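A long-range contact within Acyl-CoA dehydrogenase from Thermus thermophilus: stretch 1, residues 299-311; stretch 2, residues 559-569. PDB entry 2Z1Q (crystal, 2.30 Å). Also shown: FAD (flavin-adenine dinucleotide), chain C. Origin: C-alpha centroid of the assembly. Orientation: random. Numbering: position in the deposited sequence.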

ATOM      1  N   PHE B 299      22.835  -2.196   3.031  1.00 29.54           N
ATOM      2  CA  PHE B 299      22.213  -2.270   4.344  1.00 28.81           C
ATOM      3  C   PHE B 299      21.252  -3.444   4.408  1.00 27.32           C
ATOM      4  O   PHE B 299      20.574  -3.766   3.420  1.00 26.76           O
ATOM      5  N   GLY B 300      21.197  -4.071   5.579  1.00 25.28           N
ATOM      6  CA  GLY B 300      20.328  -5.213   5.761  1.00 24.87           C
ATOM      7  C   GLY B 300      18.867  -5.017   5.377  1.00 25.39           C
ATOM      8  O   GLY B 300      18.335  -5.796   4.604  1.00 24.21           O
ATOM      9  N   LEU B 301      18.221  -3.974   5.902  1.00 27.55           N
ATOM     10  CA  LEU B 301      16.800  -3.726   5.616  1.00 26.40           C
ATOM     11  C   LEU B 301      16.479  -3.524   4.135  1.00 28.31           C
ATOM     12  O   LEU B 301      15.404  -3.919   3.675  1.00 28.49           O
ATOM     13  N   ILE B 302      17.389  -2.910   3.387  1.00 27.80           N
ATOM     14  CA  ILE B 302      17.135  -2.734   1.965  1.00 27.60           C
ATOM     15  C   ILE B 302      17.265  -4.099   1.296  1.00 27.00           C
ATOM     16  O   ILE B 302      16.444  -4.450   0.444  1.00 26.96           O
ATOM     17  N   GLN B 303      18.287  -4.868   1.687  1.00 26.01           N
ATOM     18  CA  GLN B 303      18.504  -6.191   1.109  1.00 25.08           C
ATOM     19  C   GLN B 303      17.285  -7.074   1.367  1.00 25.63           C
ATOM     20  O   GLN B 303      16.871  -7.846   0.505  1.00 26.83           O
ATOM     21  N   GLN B 304      16.700  -6.955   2.552  1.00 25.40           N
ATOM     22  CA  GLN B 304      15.520  -7.742   2.870  1.00 25.57           C
ATOM     23  C   GLN B 304      14.390  -7.418   1.866  1.00 23.44           C
ATOM     24  O   GLN B 304      13.716  -8.314   1.372  1.00 21.97           O
ATOM     25  N   LYS B 305      14.196  -6.139   1.558  1.00 21.85           N
ATOM     26  CA  LYS B 305      13.145  -5.753   0.610  1.00 22.83           C
ATOM     27  C   LYS B 305      13.434  -6.319  -0.782  1.00 20.79           C
ATOM     28  O   LYS B 305      12.587  -6.979  -1.386  1.00 24.70           O
ATOM     29  N   LEU B 306      14.641  -6.055  -1.276  1.00 21.85           N
ATOM     30  CA  LEU B 306      15.098  -6.520  -2.589  1.00 22.29           C
ATOM     31  C   LEU B 306      14.979  -8.035  -2.721  1.00 22.89           C
ATOM     32  O   LEU B 306      14.593  -8.542  -3.773  1.00 21.50           O
ATOM     33  N   GLY B 307      15.298  -8.759  -1.651  1.00 24.21           N
ATOM     34  CA  GLY B 307      15.181 -10.207  -1.692  1.00 23.81           C
ATOM     35  C   GLY B 307      13.724 -10.637  -1.726  1.00 24.97           C
ATOM     36  O   GLY B 307      13.341 -11.490  -2.534  1.00 25.72           O
ATOM     37  N   GLU B 308      12.902 -10.049  -0.857  1.00 25.65           N
ATOM     38  CA  GLU B 308      11.483 -10.406  -0.817  1.00 25.89           C
ATOM     39  C   GLU B 308      10.817 -10.059  -2.151  1.00 24.22           C
ATOM     40  O   GLU B 308       9.996 -10.819  -2.654  1.00 26.45           O
ATOM     41  N   MET B 309      11.169  -8.916  -2.729  1.00 23.83           N
ATOM     42  CA  MET B 309      10.596  -8.525  -4.017  1.00 22.70           C
ATOM     43  C   MET B 309      10.860  -9.571  -5.099  1.00 22.12           C
ATOM     44  O   MET B 309       9.936 -10.009  -5.793  1.00 23.03           O
ATOM     45  N   ALA B 310      12.116  -9.984  -5.251  1.00 22.66           N
ATOM     46  CA  ALA B 310      12.471 -10.984  -6.257  1.00 23.86           C
ATOM     47  C   ALA B 310      11.753 -12.299  -5.976  1.00 24.40           C
ATOM     48  O   ALA B 310      11.311 -12.994  -6.876  1.00 26.29           O
ATOM     49  N   SER B 311      11.610 -12.640  -4.709  1.00 25.46           N
ATOM     50  CA  SER B 311      10.928 -13.871  -4.386  1.00 25.53           C
ATOM     51  C   SER B 311       9.446 -13.837  -4.791  1.00 26.11           C
ATOM     52  O   SER B 311       8.972 -14.755  -5.464  1.00 25.53           O
ATOM     53  N   LEU B 559      18.848 -16.158   3.264  1.00 25.23           N
ATOM     54  CA  LEU B 559      18.292 -16.355   1.932  1.00 27.07           C
ATOM     55  C   LEU B 559      17.920 -15.057   1.220  1.00 27.49           C
ATOM     56  O   LEU B 559      18.233 -14.894   0.041  1.00 26.65           O
ATOM     57  N   ARG B 560      17.263 -14.134   1.914  1.00 27.13           N
ATOM     58  CA  ARG B 560      16.902 -12.883   1.272  1.00 29.06           C
ATOM     59  C   ARG B 560      18.166 -12.137   0.874  1.00 29.10           C
ATOM     60  O   ARG B 560      18.253 -11.610  -0.232  1.00 28.29           O
ATOM     61  N   ARG B 561      19.164 -12.112   1.754  1.00 29.73           N
ATOM     62  CA  ARG B 561      20.408 -11.422   1.423  1.00 30.41           C
ATOM     63  C   ARG B 561      21.042 -12.004   0.167  1.00 30.49           C
ATOM     64  O   ARG B 561      21.614 -11.276  -0.644  1.00 30.24           O
ATOM     65  N   GLN B 562      20.925 -13.320   0.011  1.00 31.46           N
ATOM     66  CA  GLN B 562      21.474 -14.017  -1.149  1.00 33.17           C
ATOM     67  C   GLN B 562      20.759 -13.556  -2.433  1.00 31.18           C
ATOM     68  O   GLN B 562      21.398 -13.333  -3.463  1.00 31.89           O
ATOM     69  N   ALA B 563      19.437 -13.416  -2.349  1.00 29.47           N
ATOM     70  CA  ALA B 563      18.617 -12.965  -3.477  1.00 29.09           C
ATOM     71  C   ALA B 563      18.947 -11.500  -3.796  1.00 28.30           C
ATOM     72  O   ALA B 563      19.098 -11.123  -4.959  1.00 27.88           O
ATOM     73  N   ALA B 564      19.056 -10.695  -2.742  1.00 27.83           N
ATOM     74  CA  ALA B 564      19.396  -9.277  -2.861  1.00 30.03           C
ATOM     75  C   ALA B 564      20.674  -9.133  -3.674  1.00 30.79           C
ATOM     76  O   ALA B 564      20.690  -8.461  -4.705  1.00 33.06           O
ATOM     77  N   GLU B 565      21.743  -9.772  -3.205  1.00 32.32           N
ATOM     78  CA  GLU B 565      23.025  -9.722  -3.901  1.00 32.53           C
ATOM     79  C   GLU B 565      22.827 -10.003  -5.388  1.00 31.90           C
ATOM     80  O   GLU B 565      23.373  -9.295  -6.241  1.00 32.90           O
ATOM     81  N   ALA B 566      22.029 -11.022  -5.698  1.00 30.08           N
ATOM     82  CA  ALA B 566      21.757 -11.378  -7.087  1.00 31.64           C
ATOM     83  C   ALA B 566      20.986 -10.261  -7.799  1.00 31.66           C
ATOM     84  O   ALA B 566      21.199 -10.004  -8.986  1.00 31.61           O
ATOM     85  N   VAL B 567      20.083  -9.611  -7.063  1.00 31.89           N
ATOM     86  CA  VAL B 567      19.282  -8.524  -7.616  1.00 30.51           C
ATOM     87  C   VAL B 567      20.203  -7.364  -7.965  1.00 30.64           C
ATOM     88  O   VAL B 567      20.169  -6.849  -9.083  1.00 28.93           O
ATOM     89  N   LEU B 568      21.035  -6.959  -7.010  1.00 30.74           N
ATOM     90  CA  LEU B 568      21.959  -5.857  -7.236  1.00 31.50           C
ATOM     91  C   LEU B 568      22.947  -6.213  -8.332  1.00 33.06           C
ATOM     92  O   LEU B 568      23.402  -5.343  -9.071  1.00 31.82           O
ATOM     93  N   GLU B 569      23.274  -7.497  -8.440  1.00 34.74           N
ATOM     94  CA  GLU B 569      24.205  -7.954  -9.458  1.00 36.93           C
ATOM     95  C   GLU B 569      23.578  -7.881 -10.844  1.00 36.16           C
ATOM     96  O   GLU B 569      24.221  -7.444 -11.800  1.00 36.24           O
TER

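Two helices, 300-311 and 559-569, whose touching residues are at least 252 positions apart in sequence, cross at 83° with their axes 7.2 Å apart at closest approach. The backbones come closest at G307, whose CA lies 4.3 Å from R560 CA; on the second helix the small side chains near this point are A563 and A564. G307 CA rests 3.7 Å from R560 O and 3.8 Å from A563 CB. A CB built on G307 in ideal geometry would point toward the second helix and fall 2.5 Å from R560 O, a clash, so the absence of a side chain is what admits the partner backbone here. A563 and A564 supply the matching low surface, both with CA-to-CB directed toward the first helix.

Q303 is the principal knob. Its CA-to-CB bond points toward the second helix, and its side chain sits among R561, A564, E565 and L568. Chi1 is m (-59°), but chi2 lies between wells at -137°. In this conformation the amide satisfies two polar contacts: Q303 NE2 donates to E565 OE2 over 3.1 Å at a nearly linear 171°, while Q303 OE1 accepts from water 1 at 2.7 Å. The same water donates to E565 OE2 at 2.5 Å, so a direct bond and a water bridge join the same two side chains. Lower down, Q303 CB packs 3.6 Å from A564 CB. E565 starts away from the first helix; its m, m rotamer (-68°, -58°) folds the carboxylate back within reach of the amide.

The other strong polar link is between E308 and R560. The CA-to-CB bond of E308 runs sideways, yet chi1 t (-175°) and chi2 p (62°) bring its end nearer to the second helix. R560 points toward the first helix and extends through chi1 m, chi2 t and chi3 t, with chi4 at 92°. E308 OE2 meets the guanidinium at its edge, near its plane, forming a salt bridge with R560 NE at 2.9 Å and 162°; R560 NH2 adds a longer hydrogen bond to E308 OE2, 3.3 Å and 138°. Along the way R560 CD passes 3.8 Å from Q304 CG. Water 2 spans the remaining gap, donating to Q304 OE1 at 2.7 Å and accepting from R560 NH1 at 2.8 Å.

Apolar packing fills the other flank. L306, in the m, t rotamer (-68°, 172°), points toward the partner and spreads its methyls: L306 CD1 lies 3.8 Å from L568 CD2, and L306 CD2 lies 4.1 Å from V567 CG1. V567, with chi1 t (169°), also places CG2 3.8 Å from A310 CB. L568 leaves its helix sideways, and its m, t rotamer carries the end nearer.

F299 and I302 take no part in this contact. They adjoin the FAD instead: the adenine atom C5A lies over one face of the F299 ring, and F299 CB is 3.7 Å from FAD C2A.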

ATOM      1  CB  PHE B 299      21.472  -0.975   4.663  1.00 29.65           C
ATOM      2  CG  PHE B 299      22.371   0.218   4.783  1.00 31.14           C
ATOM      3  CD1 PHE B 299      22.140   1.356   4.021  1.00 30.93           C
ATOM      4  CD2 PHE B 299      23.454   0.206   5.658  1.00 31.31           C
ATOM      5  CE1 PHE B 299      22.971   2.468   4.126  1.00 30.53           C
ATOM      6  CE2 PHE B 299      24.292   1.316   5.769  1.00 31.75           C
ATOM      7  CZ  PHE B 299      24.048   2.444   5.000  1.00 29.60           C
ATOM      8  CB  LEU B 301      16.293  -2.540   6.438  1.00 27.98           C
ATOM      9  CG  LEU B 301      16.339  -2.749   7.956  1.00 27.69           C
ATOM     10  CD1 LEU B 301      15.880  -1.499   8.677  1.00 27.00           C
ATOM     11  CD2 LEU B 301      15.465  -3.928   8.339  1.00 28.52           C
ATOM     12  CB  ILE B 302      18.141  -1.792   1.313  1.00 28.12           C
ATOM     13  CG1 ILE B 302      17.998  -0.408   1.922  1.00 30.27           C
ATOM     14  CG2 ILE B 302      17.926  -1.740  -0.175  1.00 24.93           C
ATOM     15  CD1 ILE B 302      18.675  -0.302   3.230  1.00 34.41           C
ATOM     16  CB  GLN B 303      19.758  -6.848   1.694  1.00 28.01           C
ATOM     17  CG  GLN B 303      21.059  -6.072   1.481  1.00 29.56           C
ATOM     18  CD  GLN B 303      22.202  -6.984   1.064  1.00 33.17           C
ATOM     19  OE1 GLN B 303      22.356  -8.082   1.601  1.00 33.94           O
ATOM     20  NE2 GLN B 303      23.010  -6.533   0.107  1.00 34.27           N
ATOM     21  CB  GLN B 304      15.085  -7.455   4.311  1.00 25.63           C
ATOM     22  CG  GLN B 304      13.741  -8.040   4.695  1.00 27.98           C
ATOM     23  CD  GLN B 304      13.391  -7.749   6.147  1.00 29.37           C
ATOM     24  OE1 GLN B 304      13.907  -8.387   7.060  1.00 31.43           O
ATOM     25  NE2 GLN B 304      12.514  -6.777   6.362  1.00 30.73           N
ATOM     26  CB  LYS B 305      13.051  -4.228   0.533  1.00 22.28           C
ATOM     27  CG  LYS B 305      12.759  -3.536   1.848  1.00 21.51           C
ATOM     28  CD  LYS B 305      12.615  -2.052   1.595  1.00 21.56           C
ATOM     29  CE  LYS B 305      12.711  -1.233   2.875  1.00 18.78           C
ATOM     30  NZ  LYS B 305      11.635  -1.581   3.814  1.00 19.24           N
ATOM     31  CB  LEU B 306      16.558  -6.097  -2.826  1.00 21.77           C
ATOM     32  CG  LEU B 306      16.826  -4.599  -2.995  1.00 22.42           C
ATOM     33  CD1 LEU B 306      18.326  -4.344  -3.021  1.00 22.38           C
ATOM     34  CD2 LEU B 306      16.161  -4.094  -4.277  1.00 20.68           C
ATOM     35  CB  GLU B 308      10.775  -9.679   0.348  1.00 25.57           C
ATOM     36  CG  GLU B 308       9.333 -10.089   0.540  1.00 26.74           C
ATOM     37  CD  GLU B 308       9.173 -11.561   0.883  1.00 29.39           C
ATOM     38  OE1 GLU B 308       8.080 -12.124   0.636  1.00 26.98           O
ATOM     39  OE2 GLU B 308      10.137 -12.159   1.411  1.00 27.82           O
ATOM     40  CB  MET B 309      11.168  -7.177  -4.461  1.00 24.43           C
ATOM     41  CG  MET B 309      10.627  -5.988  -3.699  1.00 25.62           C
ATOM     42  SD  MET B 309      11.550  -4.496  -4.091  1.00 34.37           S
ATOM     43  CE  MET B 309      12.137  -4.101  -2.527  1.00 28.59           C
ATOM     44  CB  ALA B 310      13.979 -11.200  -6.276  1.00 23.47           C
ATOM     45  CB  SER B 311      11.061 -14.173  -2.891  1.00 25.05           C
ATOM     46  OG  SER B 311      10.357 -15.359  -2.565  1.00 25.84           O
ATOM     47  CB  LEU B 559      17.088 -17.312   1.983  1.00 27.09           C
ATOM     48  CG  LEU B 559      17.369 -18.756   2.442  1.00 28.59           C
ATOM     49  CD1 LEU B 559      16.083 -19.574   2.386  1.00 28.17           C
ATOM     50  CD2 LEU B 559      18.409 -19.402   1.550  1.00 29.57           C
ATOM     51  CB  ARG B 560      16.049 -12.017   2.200  1.00 28.78           C
ATOM     52  CG  ARG B 560      14.625 -12.528   2.407  1.00 27.81           C
ATOM     53  CD  ARG B 560      13.764 -11.368   2.866  1.00 28.56           C
ATOM     54  NE  ARG B 560      12.395 -11.736   3.210  1.00 27.84           N
ATOM     55  CZ  ARG B 560      11.980 -12.069   4.432  1.00 27.43           C
ATOM     56  NH1 ARG B 560      12.825 -12.089   5.457  1.00 24.68           N
ATOM     57  NH2 ARG B 560      10.706 -12.364   4.637  1.00 27.57           N
ATOM     58  CB  ARG B 561      21.404 -11.484   2.574  1.00 30.52           C
ATOM     59  CG  ARG B 561      21.061 -10.560   3.726  1.00 31.23           C
ATOM     60  CD  ARG B 561      22.270 -10.353   4.609  1.00 30.64           C
ATOM     61  NE  ARG B 561      22.007  -9.401   5.681  1.00 30.07           N
ATOM     62  CZ  ARG B 561      22.957  -8.851   6.428  1.00 29.85           C
ATOM     63  NH1 ARG B 561      24.227  -9.164   6.212  1.00 28.42           N
ATOM     64  NH2 ARG B 561      22.642  -7.993   7.390  1.00 26.69           N
ATOM     65  CB  GLN B 562      21.330 -15.535  -0.956  1.00 33.39           C
ATOM     66  CG  GLN B 562      21.868 -16.372  -2.107  1.00 37.09           C
ATOM     67  CD  GLN B 562      21.805 -17.882  -1.841  1.00 38.57           C
ATOM     68  OE1 GLN B 562      22.067 -18.683  -2.736  1.00 38.35           O
ATOM     69  NE2 GLN B 562      21.461 -18.266  -0.614  1.00 38.51           N
ATOM     70  CB  ALA B 563      17.132 -13.111  -3.125  1.00 27.96           C
ATOM     71  CB  ALA B 564      19.591  -8.663  -1.465  1.00 27.31           C
ATOM     72  CB  GLU B 565      24.005 -10.734  -3.296  1.00 33.79           C
ATOM     73  CG  GLU B 565      24.475 -10.401  -1.869  1.00 35.82           C
ATOM     74  CD  GLU B 565      25.157  -9.038  -1.778  1.00 38.34           C
ATOM     75  OE1 GLU B 565      25.555  -8.498  -2.835  1.00 38.75           O
ATOM     76  OE2 GLU B 565      25.304  -8.511  -0.651  1.00 38.39           O
ATOM     77  CB  ALA B 566      20.962 -12.674  -7.149  1.00 29.86           C
ATOM     78  CB  VAL B 567      18.186  -8.061  -6.606  1.00 30.35           C
ATOM     79  CG1 VAL B 567      17.544  -6.751  -7.072  1.00 30.28           C
ATOM     80  CG2 VAL B 567      17.111  -9.132  -6.488  1.00 28.91           C
ATOM     81  CB  LEU B 568      22.704  -5.510  -5.947  1.00 31.61           C
ATOM     82  CG  LEU B 568      21.849  -4.925  -4.816  1.00 33.20           C
ATOM     83  CD1 LEU B 568      22.659  -4.789  -3.540  1.00 32.80           C
ATOM     84  CD2 LEU B 568      21.313  -3.571  -5.243  1.00 31.19           C
ATOM     85  CB  GLU B 569      24.649  -9.394  -9.172  1.00 40.52           C
ATOM     86  CG  GLU B 569      25.287 -10.080 -10.369  1.00 47.78           C
ATOM     87  CD  GLU B 569      26.561  -9.393 -10.817  1.00 52.55           C
ATOM     88  OE1 GLU B 569      26.932  -9.544 -12.002  1.00 55.18           O
ATOM     89  OE2 GLU B 569      27.195  -8.710  -9.980  1.00 54.86           O
TER
HETATM   90  PA  FAD C 700      17.185   7.909   0.452  1.00 59.87           P
HETATM   91  O1A FAD C 700      15.912   8.355  -0.060  1.00 60.73           O
HETATM   92  O2A FAD C 700      18.508   8.810   0.416  1.00 55.74           O
HETATM   93  O5B FAD C 700      17.142   6.747   1.518  1.00 56.88           O
HETATM   94  C5B FAD C 700      16.904   5.496   0.890  1.00 57.58           C
HETATM   95  C4B FAD C 700      17.094   4.564   2.035  1.00 59.97           C
HETATM   96  O4B FAD C 700      17.083   4.924   3.375  1.00 60.21           O
HETATM   97  C3B FAD C 700      16.617   3.049   1.945  1.00 61.92           C
HETATM   98  O3B FAD C 700      17.576   2.270   1.213  1.00 64.25           O
HETATM   99  C2B FAD C 700      16.597   2.846   3.508  1.00 61.99           C
HETATM  100  O2B FAD C 700      16.752   1.488   3.958  1.00 66.06           O
HETATM  101  C1B FAD C 700      17.764   3.753   3.630  1.00 57.90           C
HETATM  102  N9A FAD C 700      18.647   3.737   4.777  1.00 54.53           N
HETATM  103  C8A FAD C 700      19.384   4.843   5.117  1.00 52.94           C
HETATM  104  N7A FAD C 700      20.128   4.601   6.128  1.00 53.65           N
HETATM  105  C5A FAD C 700      19.916   3.337   6.544  1.00 54.27           C
HETATM  106  C6A FAD C 700      20.423   2.528   7.597  1.00 54.53           C
HETATM  107  N6A FAD C 700      21.349   3.054   8.469  1.00 56.33           N
HETATM  108  N1A FAD C 700      19.958   1.248   7.716  1.00 54.59           N
HETATM  109  C2A FAD C 700      19.077   0.736   6.858  1.00 53.76           C
HETATM  110  N3A FAD C 700      18.593   1.461   5.863  1.00 52.69           N
HETATM  111  C4A FAD C 700      18.960   2.759   5.661  1.00 53.72           C
HETATM  112  N1  FAD C 700      13.501  17.943   5.007  1.00 29.62           N
HETATM  113  C2  FAD C 700      13.748  18.982   5.809  1.00 29.29           C
HETATM  114  O2  FAD C 700      14.890  19.130   6.232  1.00 27.79           O
HETATM  115  N3  FAD C 700      12.794  19.893   6.160  1.00 30.25           N
HETATM  116  C4  FAD C 700      11.494  19.802   5.704  1.00 29.85           C
HETATM  117  O4  FAD C 700      10.649  20.619   6.010  1.00 30.41           O
HETATM  118  C4X FAD C 700      11.164  18.689   4.797  1.00 32.26           C
HETATM  119  N5  FAD C 700       9.951  18.515   4.261  1.00 33.51           N
HETATM  120  C5X FAD C 700       9.691  17.511   3.383  1.00 34.83           C
HETATM  121  C6  FAD C 700       8.389  17.374   2.765  1.00 36.95           C
HETATM  122  C7  FAD C 700       8.164  16.350   1.834  1.00 35.96           C
HETATM  123  C7M FAD C 700       6.805  16.251   1.175  1.00 36.11           C
HETATM  124  C8  FAD C 700       9.196  15.412   1.511  1.00 36.19           C
HETATM  125  C8M FAD C 700       8.978  14.302   0.504  1.00 35.16           C
HETATM  126  C9  FAD C 700      10.447  15.520   2.105  1.00 34.93           C
HETATM  127  C9A FAD C 700      10.718  16.559   3.059  1.00 36.28           C
HETATM  128  N10 FAD C 700      12.014  16.696   3.618  1.00 36.90           N
HETATM  129  C10 FAD C 700      12.286  17.726   4.475  1.00 33.97           C
HETATM  130  C1' FAD C 700      12.997  15.712   3.213  1.00 41.31           C
HETATM  131  C2' FAD C 700      13.272  14.563   4.187  1.00 44.68           C
HETATM  132  O2' FAD C 700      13.895  15.024   5.390  1.00 47.95           O
HETATM  133  C3' FAD C 700      14.177  13.715   3.382  1.00 46.88           C
HETATM  134  O3' FAD C 700      13.439  13.290   2.203  1.00 46.87           O
HETATM  135  C4' FAD C 700      14.649  12.468   4.063  1.00 46.15           C
HETATM  136  O4' FAD C 700      15.409  12.749   5.246  1.00 47.10           O
HETATM  137  C5' FAD C 700      15.437  11.859   2.951  1.00 45.63           C
HETATM  138  O5' FAD C 700      15.959  10.645   3.199  1.00 41.09           O
HETATM  139  P   FAD C 700      16.453  10.280   1.712  1.00 43.21           P
HETATM  140  O1P FAD C 700      15.325  10.461   0.775  1.00 39.40           O
HETATM  141  O2P FAD C 700      17.680  11.265   1.276  1.00 40.36           O
HETATM  142  O3P FAD C 700      16.876   8.706   1.855  1.00 48.29           O
HETATM  143  O   HOH W   1      24.320  -9.929   1.208  1.00 36.37           O
HETATM  144  O   HOH W   2      15.166 -10.609   6.100  1.00 28.88           O